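Local coordinates for putative N-acetylmuramoyl-L-alanine amidase,autolysin cwp6 (Peptoclostridium difficile, PDB 5J72), which probably cleaves the amide bond between N-acetylmuramic acid and L-alanine in peptidoglycan, as a zinc-dependent autolysin carrying CWB2 cell wall-binding domains, at residues L486-Y491 with T627-G632; T453-P458 with I521-F526. All blocks are in the same frame, centred on the assembly; numbering follows the deposited sequence.

Contact 1 of 2, residues L486-Y491 with T627-G632; sequences LATTEY and TQIGIG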
loop_
_atom_site.group_PDB
_atom_site.type_symbol
_atom_site.label_atom_id
_atom_site.label_comp_id
_atom_site.label_asym_id
_atom_site.label_seq_id
_atom_site.Cartn_x
_atom_site.Cartn_y
_atom_site.Cartn_z
ATOM N N LEU A 486 -4.642 11.881 13.444
ATOM C CA LEU A 486 -4.145 10.630 12.806
ATOM C C LEU A 486 -2.716 10.375 13.361
ATOM O O LEU A 486 -2.362 9.227 13.627
ATOM C CB LEU A 486 -4.081 10.815 11.236
ATOM C CG LEU A 486 -5.565 10.721 10.656
ATOM C CD1 LEU A 486 -5.604 11.350 9.202
ATOM C CD2 LEU A 486 -6.068 9.235 10.623
ATOM N N ALA A 487 -1.942 11.439 13.487
ATOM C CA ALA A 487 -0.544 11.270 13.974
ATOM C C ALA A 487 -0.538 10.832 15.448
ATOM O O ALA A 487 0.299 10.024 15.849
ATOM C CB ALA A 487 0.202 12.570 13.778
ATOM N N THR A 488 -1.457 11.377 16.278
ATOM C CA THR A 488 -1.555 10.923 17.659
ATOM C C THR A 488 -1.921 9.453 17.713
ATOM O O THR A 488 -1.394 8.667 18.518
ATOM C CB THR A 488 -2.699 11.719 18.385
ATOM O OG1 THR A 488 -2.365 13.096 18.319
ATOM C CG2 THR A 488 -2.891 11.234 19.877
ATOM N N THR A 489 -2.907 9.055 16.868
ATOM C CA THR A 489 -3.321 7.658 16.867
ATOM C C THR A 489 -2.139 6.754 16.469
ATOM O O THR A 489 -1.909 5.693 17.075
ATOM C CB THR A 489 -4.520 7.488 15.835
ATOM O OG1 THR A 489 -5.602 8.266 16.357
ATOM C CG2 THR A 489 -5.006 6.055 15.739
ATOM N N GLU A 490 -1.431 7.178 15.459
ATOM C CA GLU A 490 -0.309 6.382 14.933
ATOM C C GLU A 490 0.759 6.180 16.085
ATOM O O GLU A 490 1.256 5.086 16.278
ATOM C CB GLU A 490 0.361 7.161 13.807
ATOM C CG GLU A 490 1.293 6.231 13.062
ATOM C CD GLU A 490 0.483 5.352 12.059
ATOM O OE1 GLU A 490 -0.723 5.113 12.271
ATOM O OE2 GLU A 490 1.067 4.928 11.069
ATOM N N TYR A 491 1.053 7.259 16.836
ATOM C CA TYR A 491 2.036 7.115 17.932
ATOM C C TYR A 491 1.515 6.177 18.964
ATOM O O TYR A 491 2.228 5.246 19.378
ATOM C CB TYR A 491 2.342 8.469 18.556
ATOM C CG TYR A 491 3.291 8.273 19.732
ATOM C CD1 TYR A 491 4.659 8.146 19.528
ATOM C CD2 TYR A 491 2.802 8.117 21.025
ATOM C CE1 TYR A 491 5.518 7.850 20.582
ATOM C CE2 TYR A 491 3.655 7.838 22.099
ATOM C CZ TYR A 491 5.010 7.701 21.867
ATOM O OH TYR A 491 5.845 7.411 22.926
ATOM N N THR A 627 2.106 13.633 17.432
ATOM C CA THR A 627 2.964 12.712 18.171
ATOM C C THR A 627 3.138 13.180 19.666
ATOM O O THR A 627 3.019 12.352 20.577
ATOM C CB THR A 627 4.370 12.724 17.544
ATOM O OG1 THR A 627 4.213 12.248 16.181
ATOM C CG2 THR A 627 5.365 11.784 18.388
ATOM N N GLN A 628 3.422 14.467 19.882
ATOM C CA GLN A 628 3.594 14.969 21.266
ATOM C C GLN A 628 2.328 14.748 22.075
ATOM O O GLN A 628 2.364 14.360 23.262
ATOM C CB GLN A 628 3.968 16.449 21.243
ATOM C CG GLN A 628 5.303 16.764 20.556
ATOM C CD GLN A 628 6.419 15.877 21.111
ATOM O OE1 GLN A 628 6.929 14.973 20.431
ATOM N NE2 GLN A 628 6.792 16.070 22.400
ATOM N N ILE A 629 1.155 14.990 21.436
ATOM C CA ILE A 629 -0.041 14.732 22.169
ATOM C C ILE A 629 -0.121 13.255 22.530
ATOM O O ILE A 629 -0.524 12.918 23.640
ATOM C CB ILE A 629 -1.286 15.186 21.329
ATOM C CG1 ILE A 629 -1.257 16.729 21.179
ATOM C CG2 ILE A 629 -2.577 14.692 22.016
ATOM C CD1 ILE A 629 -2.375 17.299 20.151
ATOM N N GLY A 630 0.279 12.349 21.569
ATOM C CA GLY A 630 0.217 10.926 21.862
ATOM C C GLY A 630 1.190 10.587 23.009
ATOM O O GLY A 630 0.872 9.731 23.850
ATOM N N ILE A 631 2.337 11.226 23.026
ATOM C CA ILE A 631 3.326 10.907 24.110
ATOM C C ILE A 631 2.705 11.341 25.466
ATOM O O ILE A 631 2.776 10.586 26.446
ATOM C CB ILE A 631 4.672 11.630 23.870
ATOM C CG1 ILE A 631 5.417 11.016 22.631
ATOM C CG2 ILE A 631 5.612 11.436 25.172
ATOM C CD1 ILE A 631 6.511 11.967 22.090
ATOM N N GLY A 632 2.100 12.540 25.502
ATOM C CA GLY A 632 1.447 13.005 26.731
ATOM C C GLY A 632 0.364 12.052 27.164
ATOM O O GLY A 632 0.167 11.809 28.344
HETATM O O HOH W 1 2.782 9.957 15.042
#

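Contact 2 of 2, residues T453-P458 with I521-F526; sequences TVVIDP and IKPDLF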
loop_
_atom_site.group_PDB
_atom_site.type_symbol
_atom_site.label_atom_id
_atom_site.label_comp_id
_atom_site.label_asym_id
_atom_site.label_seq_id
_atom_site.Cartn_x
_atom_site.Cartn_y
_atom_site.Cartn_z
ATOM N N THR A 453 -6.817 1.613 26.422
ATOM C CA THR A 453 -7.643 2.080 25.317
ATOM C C THR A 453 -7.857 3.592 25.396
ATOM O O THR A 453 -8.185 4.112 26.456
ATOM C CB THR A 453 -8.980 1.404 25.347
ATOM O OG1 THR A 453 -8.745 0.004 25.159
ATOM C CG2 THR A 453 -9.930 1.925 24.246
ATOM N N VAL A 454 -7.668 4.295 24.283
ATOM C CA VAL A 454 -7.842 5.755 24.257
ATOM C C VAL A 454 -8.810 6.058 23.108
ATOM O O VAL A 454 -8.772 5.388 22.080
ATOM C CB VAL A 454 -6.482 6.436 23.980
ATOM C CG1 VAL A 454 -6.655 7.918 23.737
ATOM C CG2 VAL A 454 -5.535 6.236 25.167
ATOM N N VAL A 455 -9.659 7.049 23.290
ATOM C CA VAL A 455 -10.524 7.493 22.212
ATOM C C VAL A 455 -9.936 8.824 21.814
ATOM O O VAL A 455 -9.673 9.691 22.654
ATOM C CB VAL A 455 -11.979 7.606 22.624
ATOM C CG1 VAL A 455 -12.799 8.367 21.548
ATOM C CG2 VAL A 455 -12.590 6.215 22.847
ATOM N N ILE A 456 -9.668 8.999 20.481
ATOM C CA ILE A 456 -9.134 10.247 19.952
ATOM C C ILE A 456 -10.284 10.896 19.134
ATOM O O ILE A 456 -10.875 10.232 18.293
ATOM C CB ILE A 456 -7.928 9.945 19.020
ATOM C CG1 ILE A 456 -6.728 9.331 19.848
ATOM C CG2 ILE A 456 -7.480 11.210 18.329
ATOM C CD1 ILE A 456 -6.219 10.375 20.929
ATOM N N ASP A 457 -10.560 12.181 19.392
ATOM C CA ASP A 457 -11.663 12.860 18.701
ATOM C C ASP A 457 -11.210 14.129 17.978
ATOM O O ASP A 457 -10.996 15.180 18.591
ATOM C CB ASP A 457 -12.739 13.202 19.793
ATOM C CG ASP A 457 -13.874 14.072 19.265
ATOM O OD1 ASP A 457 -14.416 13.743 18.197
ATOM O OD2 ASP A 457 -14.207 15.106 19.941
ATOM N N PRO A 458 -11.021 14.077 16.668
ATOM C CA PRO A 458 -10.619 15.252 15.842
ATOM C C PRO A 458 -11.868 16.182 15.780
ATOM O O PRO A 458 -12.881 15.745 15.228
ATOM C CB PRO A 458 -10.253 14.639 14.487
ATOM C CG PRO A 458 -10.386 13.135 14.638
ATOM C CD PRO A 458 -11.203 12.858 15.854
ATOM N N ILE A 521 -17.151 2.738 24.539
ATOM C CA ILE A 521 -15.805 2.181 24.549
ATOM C C ILE A 521 -15.251 2.079 25.931
ATOM O O ILE A 521 -14.449 1.172 26.177
ATOM C CB ILE A 521 -14.820 3.057 23.663
ATOM C CG1 ILE A 521 -15.211 3.031 22.165
ATOM C CG2 ILE A 521 -13.424 2.573 23.793
ATOM C CD1 ILE A 521 -15.268 1.636 21.584
ATOM N N LYS A 522 -15.638 2.998 26.843
ATOM C CA LYS A 522 -15.144 3.041 28.239
ATOM C C LYS A 522 -13.636 3.176 28.246
ATOM O O LYS A 522 -12.921 2.383 28.879
ATOM C CB LYS A 522 -15.594 1.780 29.012
ATOM C CG LYS A 522 -17.034 1.405 28.639
ATOM C CD LYS A 522 -17.702 0.448 29.647
ATOM N N PRO A 523 -13.093 4.206 27.556
ATOM C CA PRO A 523 -11.631 4.326 27.553
ATOM C C PRO A 523 -10.988 4.732 28.827
ATOM O O PRO A 523 -11.616 5.258 29.732
ATOM C CB PRO A 523 -11.378 5.438 26.510
ATOM C CG PRO A 523 -12.553 6.361 26.741
ATOM C CD PRO A 523 -13.710 5.341 26.836
ATOM N N ASP A 524 -9.658 4.539 28.847
ATOM C CA ASP A 524 -8.851 5.019 29.928
ATOM C C ASP A 524 -8.836 6.551 29.796
ATOM O O ASP A 524 -8.776 7.270 30.792
ATOM C CB ASP A 524 -7.402 4.453 29.823
ATOM C CG ASP A 524 -7.375 2.964 30.172
ATOM O OD1 ASP A 524 -7.152 2.136 29.264
ATOM O OD2 ASP A 524 -7.604 2.639 31.330
ATOM N N LEU A 525 -8.870 7.083 28.542
ATOM C CA LEU A 525 -8.857 8.554 28.359
ATOM C C LEU A 525 -9.434 8.897 26.993
ATOM O O LEU A 525 -9.164 8.177 26.032
ATOM C CB LEU A 525 -7.429 9.117 28.407
ATOM C CG LEU A 525 -7.331 10.643 28.199
ATOM C CD1 LEU A 525 -7.850 11.358 29.515
ATOM C CD2 LEU A 525 -5.903 11.141 27.961
ATOM N N PHE A 526 -10.224 9.961 26.929
ATOM C CA PHE A 526 -10.839 10.498 25.725
ATOM C C PHE A 526 -10.176 11.809 25.502
ATOM O O PHE A 526 -10.181 12.665 26.409
ATOM C CB PHE A 526 -12.349 10.657 25.938
ATOM C CG PHE A 526 -13.083 11.399 24.829
ATOM C CD1 PHE A 526 -13.015 12.778 24.728
ATOM C CD2 PHE A 526 -13.872 10.716 23.924
ATOM C CE1 PHE A 526 -13.734 13.458 23.719
ATOM C CE2 PHE A 526 -14.583 11.382 22.934
ATOM C CZ PHE A 526 -14.504 12.755 22.842
#

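Contact 1 of 2, residues L486-Y491 with T627-G632
Two helices of the zinc amidase domain, 477-494 and 619-637, pack here at a close crossing. The axes of 486-491 and 627-632 come within 7.4 Å, with a signed crossing angle of -46°. Gly630 sits at the crossing, and its CA lies 4.6 Å from Thr488 CA. Thr488 turns its methyl, CG2, anti to the backbone N, so that it rests on Gly630 with CG2 3.7 Å from Gly630 CA. Its hydroxyl OG1 lies beside its own backbone N and passes Ile629 CB at 3.8 Å. That buried OG1 has two hydrogen-bond partners, Gly626 O and Thr484 O, one from each helix; its single proton must be shared or alternate between the two carbonyls. The helix pair lies against one side of the amidase sheet. At the partly exposed end, Tyr491 reaches across to the second helix, with CG anti to the backbone N (chi1 177°). Ile631 CG1 lies over one ring face, towards the rim, in a CH-pi contact 3.8 Å from the centroid of the Tyr491 ring. Its closest ring atom is Tyr491 CZ, 3.4 Å from Ile631 CG1. Thr627 CG2 meets Tyr491 CD1, and the two side chains cross at about a right angle. The phenol oxygen continues along the same helix to a hydrogen bond with Glu634. No direct hydrogen bond joins the two segments. One water donates to Ala487 O (2.6 Å) and to Thr627 OG1 (2.9 Å), and Lys623 O is a further partner of that hydroxyl.

Contact 2 of 2, residues T453-P458 with I521-F526
Strand 453-458 pairs in parallel with the start of strand 525-532, next to it in the amidase sheet. Val454 pairs with Leu525, and Val455 with Phe526. Val455 N donates to Leu525 O at 3.0 Å, in the carbonyl plane. Just before strand 525-532 begins, Asp524 grips Thr453 twice. Asp524 N donates to Thr453 O (2.8 Å), and Thr453 N donates to Asp524 OD1 (2.9 Å). OD1 receives this bond on its anti lone pair, and the N-H...O angle is 163°. Both main-chain polar groups of Thr453 are thus engaged by one residue.

Val455 can be followed outward. Its CB lies 3.9 Å from Phe526 CD2. CG1, anti to the backbone N, comes closer to the ring, 3.5 Å from Phe526 CD2. CG2, beside the backbone N, turns the other way and meets Ile521 CG2 and Pro523 CG. Further along, Asp457 CB approaches the tip of the same ring, 3.6 Å from Phe526 CZ. The buried Asp457 carboxylate is satisfied by Arg514, whose charge would be expected to keep it ionised, and Thr502 at OD1 and by Ser528 at OD2, with its side chain about 5 Å from that of the zinc ligand His530.

Strand 498-501 hydrogen-bonds to the other edge of 453-458, Val454 and Leu525 face helix 619-637, touching Ile633 and Val637 respectively, and Ile521 closes helix 511-521 against Val455.

In the fold
Both contacts belong to the amidase domain, with centres about 13 Å apart, and their segments alternate along the chain. Contact 2 is a buried pairing inside the sheet. Contact 1 joins two helices on one side of it and is partly buried, with Tyr491 and Ile631 at its more open end. Ile456 links them: its CD1 lies 3.6 Å from Thr488 CG2. Helix 619-637 belongs to both settings, its later residues covering the sheet at contact 2. Contact 2 has three direct hydrogen bonds, one to a carboxylate, besides apolar packing; contact 1 has packing and a water bridge. The zinc ion is about 9 Å from the Asp457 side chain and about 13 Å from that of Ile629.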